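PDB 6KVR: fatty acid amide hydrolase from Candida albicans, which probably hydrolyses monocarboxylic acid amides, such as those of fatty acids, to the carboxylate and ammonium. Local coordinates for residues P272-I277 and P293-P298; H183-S188 and R276-G281; V199-P204 and S235-I240. All coordinates share one frame; numbering follows the deposited sequence.

Interaction 1 (P272-I277 and P293-P298)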
loop_
_atom_site.group_PDB
_atom_site.type_symbol
_atom_site.label_atom_id
_atom_site.label_comp_id
_atom_site.label_asym_id
_atom_site.label_seq_id
_atom_site.Cartn_x
_atom_site.Cartn_y
_atom_site.Cartn_z
ATOM N N PRO A 272 3.232 2.719 13.704
ATOM C CA PRO A 272 3.876 3.204 12.477
ATOM C C PRO A 272 2.912 3.232 11.295
ATOM O O PRO A 272 1.812 2.659 11.330
ATOM C CB PRO A 272 5.018 2.211 12.246
ATOM C CG PRO A 272 4.726 1.025 13.122
ATOM C CD PRO A 272 3.658 1.367 14.095
ATOM N N THR A 273 3.324 3.966 10.257
ATOM C CA THR A 273 2.609 3.926 8.985
ATOM C C THR A 273 2.545 2.489 8.498
ATOM O O THR A 273 3.490 1.716 8.697
ATOM C CB THR A 273 3.314 4.785 7.917
ATOM O OG1 THR A 273 3.815 5.995 8.490
ATOM C CG2 THR A 273 2.327 5.153 6.795
ATOM N N THR A 274 1.442 2.128 7.842
ATOM C CA THR A 274 1.300 0.749 7.388
ATOM C C THR A 274 2.433 0.365 6.447
ATOM O O THR A 274 3.014 1.208 5.752
ATOM C CB THR A 274 -0.036 0.519 6.677
ATOM O OG1 THR A 274 -0.172 1.460 5.603
ATOM C CG2 THR A 274 -1.221 0.661 7.648
ATOM N N LYS A 275 2.749 -0.930 6.451
ATOM C CA LYS A 275 3.634 -1.599 5.503
ATOM C C LYS A 275 5.109 -1.306 5.737
ATOM O O LYS A 275 5.922 -1.519 4.851
ATOM C CB LYS A 275 3.244 -1.285 4.055
ATOM C CG LYS A 275 1.763 -1.581 3.766
ATOM C CD LYS A 275 1.115 -0.470 2.943
ATOM C CE LYS A 275 0.988 -0.848 1.445
ATOM N NZ LYS A 275 0.822 0.325 0.501
ATOM N N ARG A 276 5.491 -0.851 6.924
ATOM C CA ARG A 276 6.898 -0.795 7.280
ATOM C C ARG A 276 7.315 -1.998 8.123
ATOM O O ARG A 276 8.365 -2.599 7.872
ATOM C CB ARG A 276 7.195 0.515 8.027
ATOM C CG ARG A 276 6.818 1.771 7.259
ATOM C CD ARG A 276 7.504 3.030 7.811
ATOM N NE ARG A 276 8.887 3.170 7.365
ATOM C CZ ARG A 276 9.614 4.278 7.479
ATOM N NH1 ARG A 276 9.102 5.395 7.967
ATOM N NH2 ARG A 276 10.895 4.257 7.105
ATOM N N ILE A 277 6.487 -2.380 9.093
ATOM C CA ILE A 277 6.722 -3.524 9.960
ATOM C C ILE A 277 5.763 -4.631 9.526
ATOM O O ILE A 277 4.580 -4.367 9.287
ATOM C CB ILE A 277 6.536 -3.133 11.446
ATOM C CG1 ILE A 277 7.739 -2.311 11.928
ATOM C CG2 ILE A 277 6.470 -4.335 12.334
ATOM C CD1 ILE A 277 7.767 -0.910 11.455
ATOM N N PRO A 293 -5.828 -1.455 7.130
ATOM C CA PRO A 293 -4.922 -2.545 7.507
ATOM C C PRO A 293 -4.337 -2.342 8.896
ATOM O O PRO A 293 -4.066 -1.218 9.329
ATOM C CB PRO A 293 -3.835 -2.504 6.419
ATOM C CG PRO A 293 -3.906 -1.144 5.833
ATOM C CD PRO A 293 -5.325 -0.667 5.991
ATOM N N ALA A 294 -4.167 -3.457 9.596
ATOM C CA ALA A 294 -3.517 -3.478 10.887
ATOM C C ALA A 294 -2.032 -3.159 10.736
ATOM O O ALA A 294 -1.481 -3.099 9.637
ATOM C CB ALA A 294 -3.696 -4.839 11.553
ATOM N N VAL A 295 -1.381 -2.962 11.874
ATOM C CA VAL A 295 -0.003 -2.508 11.916
ATOM C C VAL A 295 0.615 -3.096 13.171
ATOM O O VAL A 295 -0.073 -3.331 14.166
ATOM C CB VAL A 295 0.029 -0.960 11.889
ATOM C CG1 VAL A 295 0.684 -0.371 13.137
ATOM C CG2 VAL A 295 0.648 -0.452 10.615
ATOM N N ALA A 296 1.908 -3.375 13.120
ATOM C CA ALA A 296 2.625 -3.851 14.286
ATOM C C ALA A 296 3.666 -2.810 14.670
ATOM O O ALA A 296 4.121 -2.031 13.832
ATOM C CB ALA A 296 3.284 -5.207 14.012
ATOM N N GLY A 297 4.045 -2.779 15.939
ATOM C CA GLY A 297 5.014 -1.795 16.360
ATOM C C GLY A 297 5.433 -1.925 17.810
ATOM O O GLY A 297 4.882 -2.722 18.569
ATOM N N PRO A 298 6.413 -1.122 18.223
ATOM C CA PRO A 298 7.060 -1.332 19.516
ATOM C C PRO A 298 6.410 -0.524 20.631
ATOM O O PRO A 298 5.758 0.500 20.408
ATOM C CB PRO A 298 8.491 -0.844 19.259
ATOM C CG PRO A 298 8.298 0.293 18.300
ATOM C CD PRO A 298 7.075 -0.053 17.447
HETATM O O HOH W 1 0.925 -3.015 7.897
HETATM O O HOH W 2 2.897 -2.781 10.214
#
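A type II beta turn, Thr273 to Arg276, leans on strand 295-300, which belongs to the large mixed sheet of the amidase fold; no direct hydrogen bond joins the two segments. The contact centres on Val295, whose two branches both meet segment 272-277. CG1 lies 3.6 Å from Pro272 CD, the two side chains crossing obliquely. CG2 sits 3.4 Å from Pro272 O and also meets CA and CG2 of Thr274. This double engagement goes with a Val295 chi1 of 119°, well away from a staggered position. The Thr274 methyl then crosses at about a right angle to the Pro293 ring, Thr274 CG2 to Pro293 CG 3.7 Å. Further along the strand, Pro272 CG packs tightly over Ala296 O at 3.2 Å, and Gly297, without a side chain, lets Pro272 CD come within 4.1 Å of Gly297 CA. Ile277 closes this end, its CG2, anti to the backbone N, against Ala296 CB.

Outside this apolar layer the turn is held by polar partners: Thr274 OG1 bonds to Asp491 and Thr273 OG1 to Asp552, which also takes part in a salt bridge with Arg276. Helix 303-317 covers Pro272 and Ile277 through Met310, while Lys275 packs on Lys275 of the second subunit.

Two waters join the backbones. One accepts from Lys275 N and donates to Ala294 O; the other donates to Ile277 O at only 2.5 Å and accepts from Ala296 N at 3.1 Å.

Interaction 2 (H183-S188 and R276-G281)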
loop_
_atom_site.group_PDB
_atom_site.type_symbol
_atom_site.label_atom_id
_atom_site.label_comp_id
_atom_site.label_asym_id
_atom_site.label_seq_id
_atom_site.Cartn_x
_atom_site.Cartn_y
_atom_site.Cartn_z
ATOM N N HIS A 183 8.231 -19.076 13.657
ATOM C CA HIS A 183 7.905 -17.713 14.037
ATOM C C HIS A 183 7.220 -16.996 12.879
ATOM O O HIS A 183 7.446 -17.309 11.708
ATOM C CB HIS A 183 9.177 -16.956 14.413
ATOM C CG HIS A 183 9.814 -17.422 15.686
ATOM N ND1 HIS A 183 9.127 -18.119 16.657
ATOM C CD2 HIS A 183 11.083 -17.288 16.145
ATOM C CE1 HIS A 183 9.942 -18.390 17.660
ATOM N NE2 HIS A 183 11.132 -17.893 17.376
ATOM N N GLY A 184 6.384 -16.020 13.213
ATOM C CA GLY A 184 5.961 -15.053 12.229
ATOM C C GLY A 184 7.133 -14.195 11.806
ATOM O O GLY A 184 8.228 -14.275 12.371
ATOM N N VAL A 185 6.902 -13.341 10.801
ATOM C CA VAL A 185 8.015 -12.589 10.222
ATOM C C VAL A 185 8.665 -11.693 11.273
ATOM O O VAL A 185 9.892 -11.657 11.410
ATOM C CB VAL A 185 7.559 -11.777 8.999
ATOM C CG1 VAL A 185 8.688 -10.908 8.517
ATOM C CG2 VAL A 185 7.110 -12.714 7.872
ATOM N N THR A 186 7.856 -10.956 12.032
ATOM C CA THR A 186 8.435 -9.992 12.956
ATOM C C THR A 186 9.220 -10.694 14.067
ATOM O O THR A 186 10.332 -10.278 14.412
ATOM C CB THR A 186 7.334 -9.084 13.513
ATOM O OG1 THR A 186 7.032 -8.088 12.536
ATOM C CG2 THR A 186 7.790 -8.377 14.811
ATOM N N THR A 187 8.684 -11.784 14.610
ATOM C CA THR A 187 9.405 -12.476 15.671
ATOM C C THR A 187 10.716 -13.072 15.163
ATOM O O THR A 187 11.739 -13.014 15.862
ATOM C CB THR A 187 8.517 -13.553 16.292
ATOM O OG1 THR A 187 7.418 -12.925 16.954
ATOM C CG2 THR A 187 9.297 -14.381 17.296
ATOM N N SER A 188 10.727 -13.650 13.960
ATOM C CA SER A 188 11.984 -14.246 13.529
ATOM C C SER A 188 12.996 -13.184 13.151
ATOM O O SER A 188 14.196 -13.425 13.268
ATOM C CB SER A 188 11.776 -15.249 12.387
ATOM O OG SER A 188 11.413 -14.632 11.196
ATOM N N ARG A 276 5.491 -0.851 6.924
ATOM C CA ARG A 276 6.898 -0.795 7.280
ATOM C C ARG A 276 7.315 -1.998 8.123
ATOM O O ARG A 276 8.365 -2.599 7.872
ATOM C CB ARG A 276 7.195 0.515 8.027
ATOM C CG ARG A 276 6.818 1.771 7.259
ATOM C CD ARG A 276 7.504 3.030 7.811
ATOM N NE ARG A 276 8.887 3.170 7.365
ATOM C CZ ARG A 276 9.614 4.278 7.479
ATOM N NH1 ARG A 276 9.102 5.395 7.967
ATOM N NH2 ARG A 276 10.895 4.257 7.105
ATOM N N ILE A 277 6.487 -2.380 9.093
ATOM C CA ILE A 277 6.722 -3.524 9.960
ATOM C C ILE A 277 5.763 -4.631 9.526
ATOM O O ILE A 277 4.580 -4.367 9.287
ATOM C CB ILE A 277 6.536 -3.133 11.446
ATOM C CG1 ILE A 277 7.739 -2.311 11.928
ATOM C CG2 ILE A 277 6.470 -4.335 12.334
ATOM C CD1 ILE A 277 7.767 -0.910 11.455
ATOM N N SER A 278 6.270 -5.856 9.394
ATOM C CA SER A 278 5.428 -6.963 8.942
ATOM C C SER A 278 4.404 -7.408 9.990
ATOM O O SER A 278 4.708 -7.510 11.185
ATOM C CB SER A 278 6.290 -8.163 8.565
ATOM O OG SER A 278 5.465 -9.228 8.116
ATOM N N VAL A 279 3.182 -7.698 9.526
ATOM C CA VAL A 279 2.177 -8.389 10.331
ATOM C C VAL A 279 1.968 -9.822 9.862
ATOM O O VAL A 279 1.066 -10.500 10.352
ATOM C CB VAL A 279 0.831 -7.637 10.365
ATOM C CG1 VAL A 279 0.995 -6.250 10.985
ATOM C CG2 VAL A 279 0.235 -7.533 8.968
ATOM N N LYS A 280 2.790 -10.304 8.933
ATOM C CA LYS A 280 2.637 -11.661 8.420
ATOM C C LYS A 280 2.928 -12.714 9.495
ATOM O O LYS A 280 3.948 -12.651 10.186
ATOM C CB LYS A 280 3.558 -11.861 7.210
ATOM C CG LYS A 280 3.500 -13.255 6.623
ATOM C CD LYS A 280 4.460 -13.423 5.450
ATOM C CE LYS A 280 4.563 -14.889 5.030
ATOM N NZ LYS A 280 5.418 -14.964 3.816
ATOM N N GLY A 281 2.036 -13.692 9.626
ATOM C CA GLY A 281 2.291 -14.828 10.494
ATOM C C GLY A 281 1.696 -14.711 11.886
ATOM O O GLY A 281 2.422 -14.533 12.863
HETATM O O HOH W 3 4.950 -10.640 11.665
#
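Helix 185-192 starts against the loop 276-281, and Gly184, its N-cap residue, fits so closely that its CA is 4.1 Å from Gly281 CA. Neither glycine has a side chain to hold the two backbones apart, and Gly281 takes a positive phi of 96°. Beside them, Val185 N gives its hydrogen to Lys280 O over 3.1 Å in a nearly straight bond (164°), the nitrogen standing above the carbonyl plane. One residue on, Thr186 OG1 is anti to its own carbonyl carbon and donates to Ser278 O at 2.7 Å, in the carbonyl plane and on a lone pair. A water bridges the two segments: it accepts from Thr186 N and donates to Lys280 O at 2.7 Å, with a weaker bond to Ser278 O. Lys280 O thus serves both N-H groups of the first helical turn, that of Val185 directly and that of Thr186 through the water, an arrangement that the positive helix end would probably favour.

Val185 fills the next layer. Its CB lies 3.4 Å from Ser278 OG, which closes an ST turn by accepting from Lys280 N and is bonded to Asp323 as well.

Toward the outside, where the packing loosens, Val185 CG2 lies along the partly exposed Lys280 chain, 3.7 Å from Lys280 CD, while the extended lysine carries NZ away to a salt bridge with Asp449 of the second subunit.

Tyr313 OH of helix 303-317 bonds both Thr186 OG1 and Ser278 N. Backbone bonds to Asn162, in the loop after strand 155-158, hold both glycines, and the exposed Val279 touches Ala296 on strand 295-300.

Interaction 3 (V199-P204 and S235-I240)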
loop_
_atom_site.group_PDB
_atom_site.type_symbol
_atom_site.label_atom_id
_atom_site.label_comp_id
_atom_site.label_asym_id
_atom_site.label_seq_id
_atom_site.Cartn_x
_atom_site.Cartn_y
_atom_site.Cartn_z
ATOM N N VAL A 199 8.149 -14.491 27.432
ATOM C CA VAL A 199 6.758 -14.251 27.829
ATOM C C VAL A 199 5.930 -13.806 26.621
ATOM O O VAL A 199 6.393 -13.021 25.782
ATOM C CB VAL A 199 6.660 -13.205 28.962
ATOM C CG1 VAL A 199 7.277 -11.884 28.539
ATOM C CG2 VAL A 199 5.222 -12.986 29.377
ATOM N N ARG A 200 4.702 -14.317 26.534
ATOM C CA ARG A 200 3.735 -13.906 25.525
ATOM C C ARG A 200 2.508 -13.398 26.260
ATOM O O ARG A 200 2.002 -14.073 27.167
ATOM C CB ARG A 200 3.370 -15.062 24.572
ATOM C CG ARG A 200 4.570 -15.556 23.750
ATOM C CD ARG A 200 4.302 -16.888 23.071
ATOM N NE ARG A 200 3.408 -16.716 21.937
ATOM C CZ ARG A 200 2.728 -17.702 21.369
ATOM N NH1 ARG A 200 2.832 -18.944 21.802
ATOM N NH2 ARG A 200 1.950 -17.438 20.319
ATOM N N THR A 201 2.041 -12.215 25.873
ATOM C CA THR A 201 1.146 -11.407 26.689
ATOM C C THR A 201 -0.297 -11.495 26.218
ATOM O O THR A 201 -0.589 -11.860 25.074
ATOM C CB THR A 201 1.598 -9.949 26.680
ATOM O OG1 THR A 201 1.845 -9.537 25.328
ATOM C CG2 THR A 201 2.878 -9.793 27.496
ATOM N N SER A 202 -1.194 -11.085 27.109
ATOM C CA SER A 202 -2.625 -11.282 26.951
ATOM C C SER A 202 -3.235 -10.286 25.976
ATOM O O SER A 202 -2.656 -9.243 25.647
ATOM C CB SER A 202 -3.345 -11.184 28.297
ATOM O OG SER A 202 -3.154 -9.886 28.848
ATOM N N GLN A 203 -4.439 -10.636 25.532
ATOM C CA GLN A 203 -5.208 -9.916 24.532
ATOM C C GLN A 203 -6.666 -10.309 24.714
ATOM O O GLN A 203 -6.951 -11.398 25.214
ATOM C CB GLN A 203 -4.725 -10.267 23.119
ATOM C CG GLN A 203 -4.957 -11.731 22.810
ATOM C CD GLN A 203 -3.861 -12.358 21.990
ATOM O OE1 GLN A 203 -2.960 -11.675 21.490
ATOM N NE2 GLN A 203 -3.918 -13.677 21.859
ATOM N N PRO A 204 -7.598 -9.453 24.346
ATOM C CA PRO A 204 -9.013 -9.813 24.463
ATOM C C PRO A 204 -9.450 -10.820 23.408
ATOM O O PRO A 204 -8.861 -10.928 22.331
ATOM C CB PRO A 204 -9.726 -8.474 24.257
ATOM C CG PRO A 204 -8.758 -7.717 23.342
ATOM C CD PRO A 204 -7.406 -8.062 23.912
ATOM N N SER A 235 -2.983 -5.957 25.467
ATOM C CA SER A 235 -3.244 -5.680 26.879
ATOM C C SER A 235 -2.036 -5.984 27.759
ATOM O O SER A 235 -1.604 -5.139 28.557
ATOM C CB SER A 235 -4.441 -6.493 27.361
ATOM O OG SER A 235 -5.452 -6.497 26.383
ATOM N N GLY A 236 -1.503 -7.203 27.652
ATOM C CA GLY A 236 -0.382 -7.590 28.486
ATOM C C GLY A 236 0.878 -6.824 28.164
ATOM O O GLY A 236 1.731 -6.645 29.036
ATOM N N GLU A 237 1.027 -6.370 26.913
ATOM C CA GLU A 237 2.190 -5.553 26.565
ATOM C C GLU A 237 2.208 -4.248 27.358
ATOM O O GLU A 237 3.239 -3.866 27.909
ATOM C CB GLU A 237 2.234 -5.282 25.057
ATOM C CG GLU A 237 2.480 -6.560 24.256
ATOM C CD GLU A 237 3.790 -7.216 24.660
ATOM O OE1 GLU A 237 4.737 -6.474 25.013
ATOM O OE2 GLU A 237 3.864 -8.462 24.686
ATOM N N GLY A 238 1.074 -3.545 27.419
ATOM C CA GLY A 238 1.030 -2.308 28.182
ATOM C C GLY A 238 1.332 -2.528 29.654
ATOM O O GLY A 238 2.095 -1.771 30.262
ATOM N N ALA A 239 0.753 -3.577 30.241
ATOM C CA ALA A 239 1.001 -3.859 31.649
ATOM C C ALA A 239 2.476 -4.164 31.892
ATOM O O ALA A 239 3.098 -3.583 32.788
ATOM C CB ALA A 239 0.120 -5.017 32.123
ATOM N N ILE A 240 3.063 -5.062 31.093
ATOM C CA ILE A 240 4.410 -5.537 31.408
ATOM C C ILE A 240 5.451 -4.466 31.089
ATOM O O ILE A 240 6.441 -4.320 31.807
ATOM C CB ILE A 240 4.711 -6.868 30.689
ATOM C CG1 ILE A 240 6.026 -7.453 31.193
ATOM C CG2 ILE A 240 4.837 -6.674 29.173
ATOM C CD1 ILE A 240 6.285 -8.868 30.696
HETATM O O HOH W 4 -0.348 -7.925 24.564
#
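Strand 199-201 and the loop after it run past the start of helix 235-243, the helix of the serine- and glycine-rich amidase signature, at 118° between the N-to-C directions of the two short segments. Thr201 carries the contact. Its CB sits 3.5 Å from Gly236 C, on a helix surface that glycine leaves bare. OG1, in the crowded position between the backbone N and the carbonyl carbon (chi1 48°), meets Glu237 OE2 at a very short 2.4 Å, coming from above the carboxylate plane; it also bonds to Leu157 O and receives a hydrogen from a water. CG2, the other tip, packs beside the same OE2 and, more loosely, Ile240 CG2. Beyond it, Ile240 CD1 reaches Val199 CG1 tip to tip at 3.8 Å.

On the loop side, Ser202 O accepts from Gly236 N at 3.1 Å in a straight bond (179°), and the same water donates to it while accepting from Glu237 N. Pro204 CD rests on Ser235 OG, which is bonded to Gly231 O.

Glu237 is buried, its OE1 bonded to Ser156 OG. Thr201 OG1 has one proton for two acceptors, Glu237 OE2 and Leu157 O, so Glu237 may be protonated or its bond unusually strong, though positional error could also account for the short distance.

In the fold
Interactions 1 and 2 adjoin, their centres 10 Å apart, and share Arg276 and Ile277: the loop after strand 268-271 packs on strand 295-300 in interaction 1 and on the start of helix 185-192 in interaction 2. The centre of interaction 3 lies 18 Å from each of the other two centres. It reaches the same mixed sheet as interaction 1, through strand 199-201, which follows helix 185-192 in the chain. Both of its segments fall between 183-188 and 276-281 in sequence. Side chains of interactions 1 and 2 come within about 8 to 9 Å of that of the predicted catalytic Lys158, and Pro204 of interaction 3 within about 4 Å of that of the predicted Ser233.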